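Side-chain contacts in AvrA (Salmonella typhimurium, PDB 6BE0), which probably acetylates serine and threonine residues of other proteins, using acetyl-CoA, as a bacterial effector of the YopJ family that binds inositol hexakisphosphate: residues A[235-240]-A[247-252]; A[259-262]-A[267-270]; A[273-278]-A[288-293]. All coordinates share one frame; numbering follows the deposited sequence.

In the fold
The three contacts follow one another along the C-terminal part of the chain without nesting. Contact 1 joins the loop before helix 243-252 to that helix, contact 2 ties the next loop to the start of helix 268-273, and contact 3 links the turn between that helix and strand 276-278 to helix 287-300. The centres of contacts 1 and 2 lie about 10 Å apart; contact 3 is farther from both. All three reach inositol hexakisphosphate, through K238 and H239, N262 and K291 respectively. Contacts 1 and 2 also meet directly, K238 NZ bonding to V261 O, and H239 of contact 1 packs on K291 of contact 3. Two loops and helix 287-300 thus line one inositol hexakisphosphate site.

Contact 1: residues A[235-240]-A[247-252]; sequences SFYKHT and NEYVEA. With IHP (inositol hexakisphosphate), chain B.
The phenol rings of Y237 and Y249 lie face to face, their centroids 3.9 Å apart and their planes 25° from parallel. The overlap is displaced toward the rims: Y249 CD1 sits over one face of Y237, and Y237 CD2 over one face of Y249. Because the planes are tilted, the rings close up on one side, where Y237 CE2 comes within 3.2 Å of Y249 CE1. The imidazole of H239 is met at its edge, in plane, by a phosphate oxygen of inositol hexakisphosphate, with H239 NE2 giving its N-H to O23 over 2.8 Å at 159°. Y249 reaches across from helix 243-252 with CG anti to its backbone N (chi1 177°). Both hydroxyls bond beyond the pair, Y237 OH with D229 OD1 and Y249 OH with L232 O, which should restrain sliding of the rings. Y237 to T240 form a type I beta turn in the loop between helix 225-228 and helix 243-252, and the stack pins this loop to the second helix. T240 OG1 reinforces the turn by donating to Y237 O over 2.7 Å. T240 N approaches that same oxygen from the same face of its plane. The turn directs K238 and H239 to the phosphates while Y237 faces the helix. K238 bends at chi3, and K238 NZ bonds to O33 of inositol hexakisphosphate at 2.8 Å.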
loop_
_atom_site.group_PDB
_atom_site.type_symbol
_atom_site.label_atom_id
_atom_site.label_comp_id
_atom_site.label_asym_id
_atom_site.label_seq_id
_atom_site.Cartn_x
_atom_site.Cartn_y
_atom_site.Cartn_z
ATOM N N SER A 235 -2.285 -11.605 -3.496
ATOM C CA SER A 235 -1.024 -10.904 -3.726
ATOM C C SER A 235 -0.855 -9.667 -2.841
ATOM O O SER A 235 0.253 -9.153 -2.692
ATOM C CB SER A 235 -0.913 -10.500 -5.195
ATOM O OG SER A 235 -1.964 -9.628 -5.565
ATOM N N PHE A 236 -1.951 -9.195 -2.256
ATOM C CA PHE A 236 -1.913 -8.029 -1.380
ATOM C C PHE A 236 -1.341 -8.357 -0.001
ATOM O O PHE A 236 -0.902 -7.464 0.722
ATOM C CB PHE A 236 -3.317 -7.442 -1.225
ATOM C CG PHE A 236 -3.721 -6.529 -2.347
ATOM C CD1 PHE A 236 -3.556 -6.914 -3.665
ATOM C CD2 PHE A 236 -4.277 -5.290 -2.081
ATOM C CE1 PHE A 236 -3.926 -6.077 -4.698
ATOM C CE2 PHE A 236 -4.651 -4.448 -3.110
ATOM C CZ PHE A 236 -4.476 -4.843 -4.420
ATOM N N TYR A 237 -1.345 -9.640 0.351
ATOM C CA TYR A 237 -1.018 -10.076 1.707
ATOM C C TYR A 237 0.337 -10.766 1.815
ATOM O O TYR A 237 0.616 -11.441 2.805
ATOM C CB TYR A 237 -2.110 -11.017 2.215
ATOM C CG TYR A 237 -3.462 -10.362 2.288
ATOM C CD1 TYR A 237 -3.970 -9.911 3.497
ATOM C CD2 TYR A 237 -4.227 -10.179 1.145
ATOM C CE1 TYR A 237 -5.206 -9.304 3.568
ATOM C CE2 TYR A 237 -5.463 -9.571 1.205
ATOM C CZ TYR A 237 -5.949 -9.136 2.419
ATOM O OH TYR A 237 -7.182 -8.532 2.486
ATOM N N LYS A 238 1.180 -10.593 0.807
ATOM C CA LYS A 238 2.476 -11.259 0.794
ATOM C C LYS A 238 3.385 -10.746 1.909
ATOM O O LYS A 238 4.199 -11.497 2.446
ATOM C CB LYS A 238 3.152 -11.071 -0.561
ATOM C CG LYS A 238 2.377 -11.680 -1.720
ATOM C CD LYS A 238 3.076 -11.452 -3.054
ATOM C CE LYS A 238 4.425 -12.152 -3.104
ATOM N NZ LYS A 238 5.031 -12.099 -4.459
ATOM N N HIS A 239 3.233 -9.470 2.256
ATOM C CA HIS A 239 4.072 -8.843 3.277
ATOM C C HIS A 239 3.374 -8.743 4.629
ATOM O O HIS A 239 3.837 -8.018 5.510
ATOM C CB HIS A 239 4.500 -7.443 2.826
ATOM C CG HIS A 239 5.307 -7.435 1.566
ATOM N ND1 HIS A 239 6.595 -7.920 1.504
ATOM C CD2 HIS A 239 5.009 -6.996 0.319
ATOM C CE1 HIS A 239 7.057 -7.784 0.275
ATOM N NE2 HIS A 239 6.114 -7.226 -0.465
ATOM N N THR A 240 2.266 -9.463 4.792
ATOM C CA THR A 240 1.518 -9.441 6.048
ATOM C C THR A 240 2.427 -9.750 7.228
ATOM O O THR A 240 3.139 -10.754 7.234
ATOM C CB THR A 240 0.355 -10.451 6.042
ATOM O OG1 THR A 240 -0.488 -10.210 4.912
ATOM C CG2 THR A 240 -0.472 -10.329 7.318
ATOM N N ASN A 247 -3.975 -16.139 8.899
ATOM C CA ASN A 247 -4.980 -17.156 9.194
ATOM C C ASN A 247 -6.390 -16.601 9.038
ATOM O O ASN A 247 -7.321 -17.330 8.708
ATOM C CB ASN A 247 -4.804 -17.707 10.610
ATOM C CG ASN A 247 -3.474 -18.404 10.809
ATOM O OD1 ASN A 247 -2.805 -18.780 9.846
ATOM N ND2 ASN A 247 -3.088 -18.588 12.065
ATOM N N GLU A 248 -6.544 -15.306 9.286
ATOM C CA GLU A 248 -7.841 -14.658 9.152
ATOM C C GLU A 248 -8.200 -14.460 7.685
ATOM O O GLU A 248 -9.374 -14.493 7.317
ATOM C CB GLU A 248 -7.845 -13.315 9.885
ATOM C CG GLU A 248 -7.763 -13.444 11.398
ATOM C CD GLU A 248 -7.500 -12.119 12.086
ATOM O OE1 GLU A 248 -7.620 -11.066 11.420
ATOM O OE2 GLU A 248 -7.169 -12.134 13.292
ATOM N N TYR A 249 -7.187 -14.260 6.848
ATOM C CA TYR A 249 -7.418 -14.055 5.424
ATOM C C TYR A 249 -7.786 -15.359 4.720
ATOM O O TYR A 249 -8.704 -15.389 3.902
ATOM C CB TYR A 249 -6.190 -13.438 4.754
ATOM C CG TYR A 249 -6.360 -13.279 3.258
ATOM C CD1 TYR A 249 -7.195 -12.301 2.736
ATOM C CD2 TYR A 249 -5.697 -14.114 2.369
ATOM C CE1 TYR A 249 -7.363 -12.157 1.377
ATOM C CE2 TYR A 249 -5.859 -13.976 1.005
ATOM C CZ TYR A 249 -6.693 -12.994 0.515
ATOM O OH TYR A 249 -6.856 -12.852 -0.843
ATOM N N VAL A 250 -7.068 -16.433 5.037
ATOM C CA VAL A 250 -7.310 -17.725 4.401
ATOM C C VAL A 250 -8.632 -18.339 4.855
ATOM O O VAL A 250 -9.190 -19.194 4.173
ATOM C CB VAL A 250 -6.175 -18.725 4.695
ATOM C CG1 VAL A 250 -4.862 -18.226 4.113
ATOM C CG2 VAL A 250 -6.046 -18.956 6.187
ATOM N N GLU A 251 -9.126 -17.911 6.013
ATOM C CA GLU A 251 -10.429 -18.362 6.484
ATOM C C GLU A 251 -11.524 -17.767 5.608
ATOM O O GLU A 251 -12.609 -18.335 5.481
ATOM C CB GLU A 251 -10.643 -17.982 7.950
ATOM C CG GLU A 251 -10.005 -18.953 8.936
ATOM C CD GLU A 251 -10.121 -18.491 10.374
ATOM O OE1 GLU A 251 -11.037 -17.695 10.672
ATOM O OE2 GLU A 251 -9.295 -18.922 11.207
ATOM N N ALA A 252 -11.225 -16.621 5.002
ATOM C CA ALA A 252 -12.130 -15.983 4.053
ATOM C C ALA A 252 -11.822 -16.427 2.625
ATOM O O ALA A 252 -12.623 -16.213 1.714
ATOM C CB ALA A 252 -12.033 -14.470 4.170
HETATM C C1 IHP B . 7.306 -9.456 -8.486
HETATM C C2 IHP B . 7.221 -8.543 -7.269
HETATM C C3 IHP B . 7.616 -9.282 -6.001
HETATM C C4 IHP B . 8.981 -9.920 -6.152
HETATM C C5 IHP B . 8.910 -10.954 -7.261
HETATM C C6 IHP B . 8.586 -10.283 -8.587
HETATM O O11 IHP B . 7.144 -8.660 -9.647
HETATM P P1 IHP B . 5.728 -8.682 -10.381
HETATM O O21 IHP B . 5.385 -7.287 -10.854
HETATM O O31 IHP B . 4.640 -9.151 -9.439
HETATM O O41 IHP B . 5.802 -9.608 -11.567
HETATM O O12 IHP B . 8.053 -7.378 -7.460
HETATM P P2 IHP B . 7.396 -5.939 -7.527
HETATM O O22 IHP B . 6.280 -5.908 -8.544
HETATM O O32 IHP B . 6.824 -5.550 -6.184
HETATM O O42 IHP B . 8.446 -4.927 -7.929
HETATM O O13 IHP B . 7.595 -8.384 -4.890
HETATM P P3 IHP B . 6.473 -8.556 -3.772
HETATM O O23 IHP B . 6.003 -7.198 -3.312
HETATM O O33 IHP B . 5.289 -9.329 -4.303
HETATM O O43 IHP B . 7.050 -9.292 -2.591
HETATM O O14 IHP B . 9.429 -10.473 -4.901
HETATM P P4 IHP B . 8.803 -11.788 -4.208
HETATM O O24 IHP B . 8.597 -11.524 -2.734
HETATM O O34 IHP B . 7.476 -12.175 -4.821
HETATM O O44 IHP B . 9.766 -12.936 -4.337
HETATM O O15 IHP B . 10.127 -11.695 -7.373
HETATM P P5 IHP B . 10.059 -13.202 -7.858
HETATM O O25 IHP B . 8.720 -13.480 -8.506
HETATM O O35 IHP B . 11.162 -13.447 -8.857
HETATM O O45 IHP B . 10.237 -14.143 -6.692
HETATM O O16 IHP B . 9.681 -9.477 -9.016
HETATM P P6 IHP B . 10.222 -9.639 -10.475
HETATM O O26 IHP B . 11.538 -8.918 -10.611
HETATM O O36 IHP B . 10.419 -11.098 -10.793
HETATM O O46 IHP B . 9.247 -9.044 -11.462
#

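Contact 2: residues A[259-262]-A[267-270]; sequences SIVN and TLYE. With IHP (inositol hexakisphosphate), chain B.
V261 and L268 meet through aliphatic carbons, V261 CG1 lying 4.0 Å from L268 CB and close to the backbone at the start of the helix. The other branch, V261 CG2, faces the carbonyl of T267, 3.9 Å from T267 O, so the forked side chain spans two consecutive residues. Beside it the carbonyl of S259 faces the same backbone: S259 O receives a weak, bent hydrogen bond from L268 N and a CA-H...O contact from T267 CA at 3.3 Å. At the outer margin I260 CD1 comes near T267 CG2 in a looser touch.

T267 is the N-cap of helix 268-273 and forms a capping box with E270. Its OG1 lies between the backbone N and the carbonyl carbon (chi1 67°), which places it to accept from E270 N over 3.0 Å at 163°. In return T267 N donates to E270 OE1 at 3.3 Å, meeting the oxygen on its anti side and out of the carboxylate plane. The two reciprocal bonds close the first turn at the N-terminus of the helix.

Further out, S259 OG bonds to A255 O. N262 faces inositol hexakisphosphate, its CB 3.3 Å from phosphate oxygen O34, while its ND2 bonds to E266. L268 packs on L246 of helix 243-252 and on V234, and Y269 rests on L246 and V250; helix 268-273 thus lies beside the helix before it, with the 259-262 loop at its N-terminal end.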
loop_
_atom_site.group_PDB
_atom_site.type_symbol
_atom_site.label_atom_id
_atom_site.label_comp_id
_atom_site.label_asym_id
_atom_site.label_seq_id
_atom_site.Cartn_x
_atom_site.Cartn_y
_atom_site.Cartn_z
ATOM N N SER A 259 -1.819 -21.255 -2.381
ATOM C CA SER A 259 -1.690 -20.569 -3.665
ATOM C C SER A 259 -0.279 -20.026 -3.858
ATOM O O SER A 259 0.256 -19.351 -2.980
ATOM C CB SER A 259 -2.701 -19.425 -3.770
ATOM O OG SER A 259 -4.029 -19.915 -3.814
ATOM N N ILE A 260 0.320 -20.322 -5.008
ATOM C CA ILE A 260 1.633 -19.783 -5.344
ATOM C C ILE A 260 1.535 -18.269 -5.483
ATOM O O ILE A 260 0.609 -17.763 -6.117
ATOM C CB ILE A 260 2.190 -20.382 -6.655
ATOM C CG1 ILE A 260 2.216 -21.913 -6.590
ATOM C CG2 ILE A 260 3.585 -19.833 -6.943
ATOM C CD1 ILE A 260 3.086 -22.483 -5.483
ATOM N N VAL A 261 2.493 -17.557 -4.896
ATOM C CA VAL A 261 2.462 -16.097 -4.870
ATOM C C VAL A 261 3.680 -15.465 -5.548
ATOM O O VAL A 261 3.808 -14.239 -5.575
ATOM C CB VAL A 261 2.372 -15.571 -3.419
ATOM C CG1 VAL A 261 1.092 -16.055 -2.758
ATOM C CG2 VAL A 261 3.587 -16.003 -2.609
ATOM N N ASN A 262 4.569 -16.289 -6.094
ATOM C CA ASN A 262 5.752 -15.770 -6.777
ATOM C C ASN A 262 6.405 -16.790 -7.708
ATOM O O ASN A 262 5.960 -17.935 -7.804
ATOM C CB ASN A 262 6.777 -15.277 -5.749
ATOM C CG ASN A 262 7.230 -16.370 -4.796
ATOM O OD1 ASN A 262 6.927 -17.548 -4.987
ATOM N ND2 ASN A 262 7.963 -15.978 -3.762
ATOM N N THR A 267 4.134 -20.953 -1.556
ATOM C CA THR A 267 2.792 -20.512 -1.212
ATOM C C THR A 267 2.839 -19.271 -0.330
ATOM O O THR A 267 3.914 -18.832 0.082
ATOM C CB THR A 267 2.008 -21.619 -0.484
ATOM O OG1 THR A 267 2.603 -21.870 0.795
ATOM C CG2 THR A 267 2.006 -22.902 -1.303
ATOM N N LEU A 268 1.668 -18.708 -0.053
ATOM C CA LEU A 268 1.553 -17.555 0.829
ATOM C C LEU A 268 2.177 -17.854 2.189
ATOM O O LEU A 268 2.913 -17.037 2.740
ATOM C CB LEU A 268 0.083 -17.158 0.995
ATOM C CG LEU A 268 -0.212 -15.954 1.889
ATOM C CD1 LEU A 268 0.321 -14.673 1.264
ATOM C CD2 LEU A 268 -1.707 -15.851 2.150
ATOM N N TYR A 269 1.877 -19.034 2.722
ATOM C CA TYR A 269 2.415 -19.455 4.011
ATOM C C TYR A 269 3.907 -19.758 3.931
ATOM O O TYR A 269 4.675 -19.361 4.807
ATOM C CB TYR A 269 1.674 -20.693 4.524
ATOM C CG TYR A 269 0.365 -20.423 5.239
ATOM C CD1 TYR A 269 0.142 -19.230 5.916
ATOM C CD2 TYR A 269 -0.642 -21.377 5.249
ATOM C CE1 TYR A 269 -1.047 -18.993 6.571
ATOM C CE2 TYR A 269 -1.834 -21.148 5.903
ATOM C CZ TYR A 269 -2.030 -19.956 6.562
ATOM O OH TYR A 269 -3.214 -19.724 7.216
ATOM N N GLU A 270 4.311 -20.471 2.885
ATOM C CA GLU A 270 5.713 -20.834 2.712
ATOM C C GLU A 270 6.580 -19.587 2.589
ATOM O O GLU A 270 7.701 -19.551 3.096
ATOM C CB GLU A 270 5.891 -21.730 1.484
ATOM C CG GLU A 270 5.445 -23.169 1.697
ATOM C CD GLU A 270 5.739 -24.056 0.502
ATOM O OE1 GLU A 270 5.893 -23.520 -0.615
ATOM O OE2 GLU A 270 5.821 -25.290 0.684
HETATM C C1 IHP B . 7.306 -9.456 -8.486
HETATM C C2 IHP B . 7.221 -8.543 -7.269
HETATM C C3 IHP B . 7.616 -9.282 -6.001
HETATM C C4 IHP B . 8.981 -9.920 -6.152
HETATM C C5 IHP B . 8.910 -10.954 -7.261
HETATM C C6 IHP B . 8.586 -10.283 -8.587
HETATM O O11 IHP B . 7.144 -8.660 -9.647
HETATM P P1 IHP B . 5.728 -8.682 -10.381
HETATM O O21 IHP B . 5.385 -7.287 -10.854
HETATM O O31 IHP B . 4.640 -9.151 -9.439
HETATM O O41 IHP B . 5.802 -9.608 -11.567
HETATM O O12 IHP B . 8.053 -7.378 -7.460
HETATM P P2 IHP B . 7.396 -5.939 -7.527
HETATM O O22 IHP B . 6.280 -5.908 -8.544
HETATM O O32 IHP B . 6.824 -5.550 -6.184
HETATM O O42 IHP B . 8.446 -4.927 -7.929
HETATM O O13 IHP B . 7.595 -8.384 -4.890
HETATM P P3 IHP B . 6.473 -8.556 -3.772
HETATM O O23 IHP B . 6.003 -7.198 -3.312
HETATM O O33 IHP B . 5.289 -9.329 -4.303
HETATM O O43 IHP B . 7.050 -9.292 -2.591
HETATM O O14 IHP B . 9.429 -10.473 -4.901
HETATM P P4 IHP B . 8.803 -11.788 -4.208
HETATM O O24 IHP B . 8.597 -11.524 -2.734
HETATM O O34 IHP B . 7.476 -12.175 -4.821
HETATM O O44 IHP B . 9.766 -12.936 -4.337
HETATM O O15 IHP B . 10.127 -11.695 -7.373
HETATM P P5 IHP B . 10.059 -13.202 -7.858
HETATM O O25 IHP B . 8.720 -13.480 -8.506
HETATM O O35 IHP B . 11.162 -13.447 -8.857
HETATM O O45 IHP B . 10.237 -14.143 -6.692
HETATM O O16 IHP B . 9.681 -9.477 -9.016
HETATM P P6 IHP B . 10.222 -9.639 -10.475
HETATM O O26 IHP B . 11.538 -8.918 -10.611
HETATM O O36 IHP B . 10.419 -11.098 -10.793
HETATM O O46 IHP B . 9.247 -9.044 -11.462
#

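Contact 3: residues A[273-278]-A[288-293]; sequences DNNAVM and AHKKRI. With IHP (inositol hexakisphosphate), chain B.
K290 NZ donates a 2.8 Å hydrogen bond to N275 OD1, where the lysine side chain meets the amide at about a right angle. K290 starts with CG anti to the carbonyl carbon (chi1 -73°) and bends once, at chi3, which swings the ammonium over the amide. It approaches from above the carbonyl plane, 54° out of it. K290 CE follows at 3.4 Å from N275 OD1. N275 likewise holds CG beside its backbone N, opposite the carbonyl carbon (chi1 -63°), which turns the amide to the helix. That amide is gripped from both ends: OD1 takes K290, while ND2 bonds to R271 O, fixing which way the group is turned.

The next residue in the helix takes another course. K291 has CG anti to its backbone N and bends at chi2 and chi4, carrying NZ to inositol hexakisphosphate. There K291 NZ bonds to O23 and O32, joining two phosphate groups. Successive lysines therefore serve different partners, one the protein and one the ligand.

N275 stands between helix 268-273 and strand 276-278, which pairs antiparallel with strand 283-285; helix 287-300 follows, its K291 packing on I188 and A192 of helix 186-199 and its I293 on helix 40-55.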
loop_
_atom_site.group_PDB
_atom_site.type_symbol
_atom_site.label_atom_id
_atom_site.label_comp_id
_atom_site.label_asym_id
_atom_site.label_seq_id
_atom_site.Cartn_x
_atom_site.Cartn_y
_atom_site.Cartn_z
ATOM N N ASP A 273 7.066 -17.684 6.049
ATOM C CA ASP A 273 8.094 -18.299 6.878
ATOM C C ASP A 273 9.497 -18.017 6.344
ATOM O O ASP A 273 10.436 -17.842 7.121
ATOM C CB ASP A 273 7.867 -19.811 6.972
ATOM C CG ASP A 273 6.671 -20.174 7.837
ATOM O OD1 ASP A 273 6.178 -19.302 8.585
ATOM O OD2 ASP A 273 6.230 -21.341 7.780
ATOM N N ASN A 274 9.640 -17.972 5.023
ATOM C CA ASN A 274 10.945 -17.749 4.405
ATOM C C ASN A 274 11.422 -16.302 4.513
ATOM O O ASN A 274 12.508 -15.963 4.039
ATOM C CB ASN A 274 10.911 -18.162 2.932
ATOM C CG ASN A 274 10.823 -19.665 2.747
ATOM O OD1 ASN A 274 11.108 -20.437 3.663
ATOM N ND2 ASN A 274 10.438 -20.089 1.549
ATOM N N ASN A 275 10.606 -15.453 5.133
ATOM C CA ASN A 275 10.964 -14.056 5.348
ATOM C C ASN A 275 10.683 -13.638 6.788
ATOM O O ASN A 275 10.230 -12.521 7.045
ATOM C CB ASN A 275 10.200 -13.156 4.377
ATOM C CG ASN A 275 10.550 -13.433 2.929
ATOM O OD1 ASN A 275 11.361 -12.729 2.329
ATOM N ND2 ASN A 275 9.941 -14.466 2.360
ATOM N N ALA A 276 10.959 -14.547 7.719
ATOM C CA ALA A 276 10.732 -14.296 9.137
ATOM C C ALA A 276 12.021 -14.431 9.942
ATOM O O ALA A 276 13.004 -15.013 9.479
ATOM C CB ALA A 276 9.673 -15.247 9.677
ATOM N N VAL A 277 11.998 -13.886 11.155
ATOM C CA VAL A 277 13.153 -13.889 12.045
ATOM C C VAL A 277 12.679 -14.108 13.479
ATOM O O VAL A 277 11.534 -13.802 13.810
ATOM C CB VAL A 277 13.946 -12.561 11.938
ATOM C CG1 VAL A 277 14.986 -12.428 13.052
ATOM C CG2 VAL A 277 14.612 -12.451 10.575
ATOM N N MET A 278 13.561 -14.648 14.318
ATOM C CA MET A 278 13.278 -14.807 15.739
ATOM C C MET A 278 13.973 -13.724 16.558
ATOM O O MET A 278 15.190 -13.553 16.475
ATOM C CB MET A 278 13.724 -16.186 16.227
ATOM C CG MET A 278 12.893 -17.342 15.692
ATOM S SD MET A 278 11.150 -17.258 16.155
ATOM C CE MET A 278 11.254 -17.314 17.944
ATOM N N ALA A 288 8.795 -6.808 4.589
ATOM C CA ALA A 288 8.746 -5.425 4.132
ATOM C C ALA A 288 10.122 -4.771 4.206
ATOM O O ALA A 288 10.496 -4.002 3.321
ATOM C CB ALA A 288 7.741 -4.631 4.953
ATOM N N HIS A 289 10.874 -5.078 5.257
ATOM C CA HIS A 289 12.216 -4.528 5.414
ATOM C C HIS A 289 13.141 -5.038 4.314
ATOM O O HIS A 289 14.008 -4.308 3.832
ATOM C CB HIS A 289 12.786 -4.874 6.790
ATOM C CG HIS A 289 12.169 -4.096 7.910
ATOM N ND1 HIS A 289 10.927 -4.393 8.429
ATOM C CD2 HIS A 289 12.622 -3.026 8.606
ATOM C CE1 HIS A 289 10.644 -3.542 9.400
ATOM N NE2 HIS A 289 11.654 -2.702 9.526
ATOM N N LYS A 290 12.953 -6.292 3.916
ATOM C CA LYS A 290 13.716 -6.860 2.812
ATOM C C LYS A 290 13.277 -6.239 1.490
ATOM O O LYS A 290 14.092 -6.059 0.584
ATOM C CB LYS A 290 13.559 -8.382 2.764
ATOM C CG LYS A 290 14.307 -9.112 3.875
ATOM C CD LYS A 290 13.935 -10.588 3.955
ATOM C CE LYS A 290 14.470 -11.378 2.769
ATOM N NZ LYS A 290 14.131 -12.827 2.871
ATOM N N LYS A 291 11.994 -5.903 1.379
ATOM C CA LYS A 291 11.479 -5.294 0.156
ATOM C C LYS A 291 12.078 -3.906 -0.055
ATOM O O LYS A 291 12.360 -3.514 -1.188
ATOM C CB LYS A 291 9.951 -5.201 0.186
ATOM C CG LYS A 291 9.331 -4.730 -1.133
ATOM C CD LYS A 291 9.621 -5.701 -2.274
ATOM C CE LYS A 291 9.027 -5.232 -3.595
ATOM N NZ LYS A 291 7.541 -5.203 -3.573
ATOM N N ARG A 292 12.266 -3.167 1.034
ATOM C CA ARG A 292 12.918 -1.863 0.964
ATOM C C ARG A 292 14.302 -2.008 0.343
ATOM O O ARG A 292 14.700 -1.211 -0.508
ATOM C CB ARG A 292 13.034 -1.225 2.354
ATOM C CG ARG A 292 13.822 0.083 2.355
ATOM C CD ARG A 292 13.952 0.695 3.741
ATOM N NE ARG A 292 12.668 1.151 4.273
ATOM C CZ ARG A 292 11.964 0.524 5.212
ATOM N NH1 ARG A 292 12.397 -0.607 5.758
ATOM N NH2 ARG A 292 10.810 1.038 5.615
ATOM N N ILE A 293 15.027 -3.033 0.780
ATOM C CA ILE A 293 16.377 -3.286 0.292
ATOM C C ILE A 293 16.359 -3.607 -1.200
ATOM O O ILE A 293 17.193 -3.113 -1.959
ATOM C CB ILE A 293 17.043 -4.440 1.074
ATOM C CG1 ILE A 293 17.195 -4.045 2.548
ATOM C CG2 ILE A 293 18.405 -4.789 0.472
ATOM C CD1 ILE A 293 17.670 -5.163 3.448
HETATM C C1 IHP B . 7.306 -9.456 -8.486
HETATM C C2 IHP B . 7.221 -8.543 -7.269
HETATM C C3 IHP B . 7.616 -9.282 -6.001
HETATM C C4 IHP B . 8.981 -9.920 -6.152
HETATM C C5 IHP B . 8.910 -10.954 -7.261
HETATM C C6 IHP B . 8.586 -10.283 -8.587
HETATM O O11 IHP B . 7.144 -8.660 -9.647
HETATM P P1 IHP B . 5.728 -8.682 -10.381
HETATM O O21 IHP B . 5.385 -7.287 -10.854
HETATM O O31 IHP B . 4.640 -9.151 -9.439
HETATM O O41 IHP B . 5.802 -9.608 -11.567
HETATM O O12 IHP B . 8.053 -7.378 -7.460
HETATM P P2 IHP B . 7.396 -5.939 -7.527
HETATM O O22 IHP B . 6.280 -5.908 -8.544
HETATM O O32 IHP B . 6.824 -5.550 -6.184
HETATM O O42 IHP B . 8.446 -4.927 -7.929
HETATM O O13 IHP B . 7.595 -8.384 -4.890
HETATM P P3 IHP B . 6.473 -8.556 -3.772
HETATM O O23 IHP B . 6.003 -7.198 -3.312
HETATM O O33 IHP B . 5.289 -9.329 -4.303
HETATM O O43 IHP B . 7.050 -9.292 -2.591
HETATM O O14 IHP B . 9.429 -10.473 -4.901
HETATM P P4 IHP B . 8.803 -11.788 -4.208
HETATM O O24 IHP B . 8.597 -11.524 -2.734
HETATM O O34 IHP B . 7.476 -12.175 -4.821
HETATM O O44 IHP B . 9.766 -12.936 -4.337
HETATM O O15 IHP B . 10.127 -11.695 -7.373
HETATM P P5 IHP B . 10.059 -13.202 -7.858
HETATM O O25 IHP B . 8.720 -13.480 -8.506
HETATM O O35 IHP B . 11.162 -13.447 -8.857
HETATM O O45 IHP B . 10.237 -14.143 -6.692
HETATM O O16 IHP B . 9.681 -9.477 -9.016
HETATM P P6 IHP B . 10.222 -9.639 -10.475
HETATM O O26 IHP B . 11.538 -8.918 -10.611
HETATM O O36 IHP B . 10.419 -11.098 -10.793
HETATM O O46 IHP B . 9.247 -9.044 -11.462
#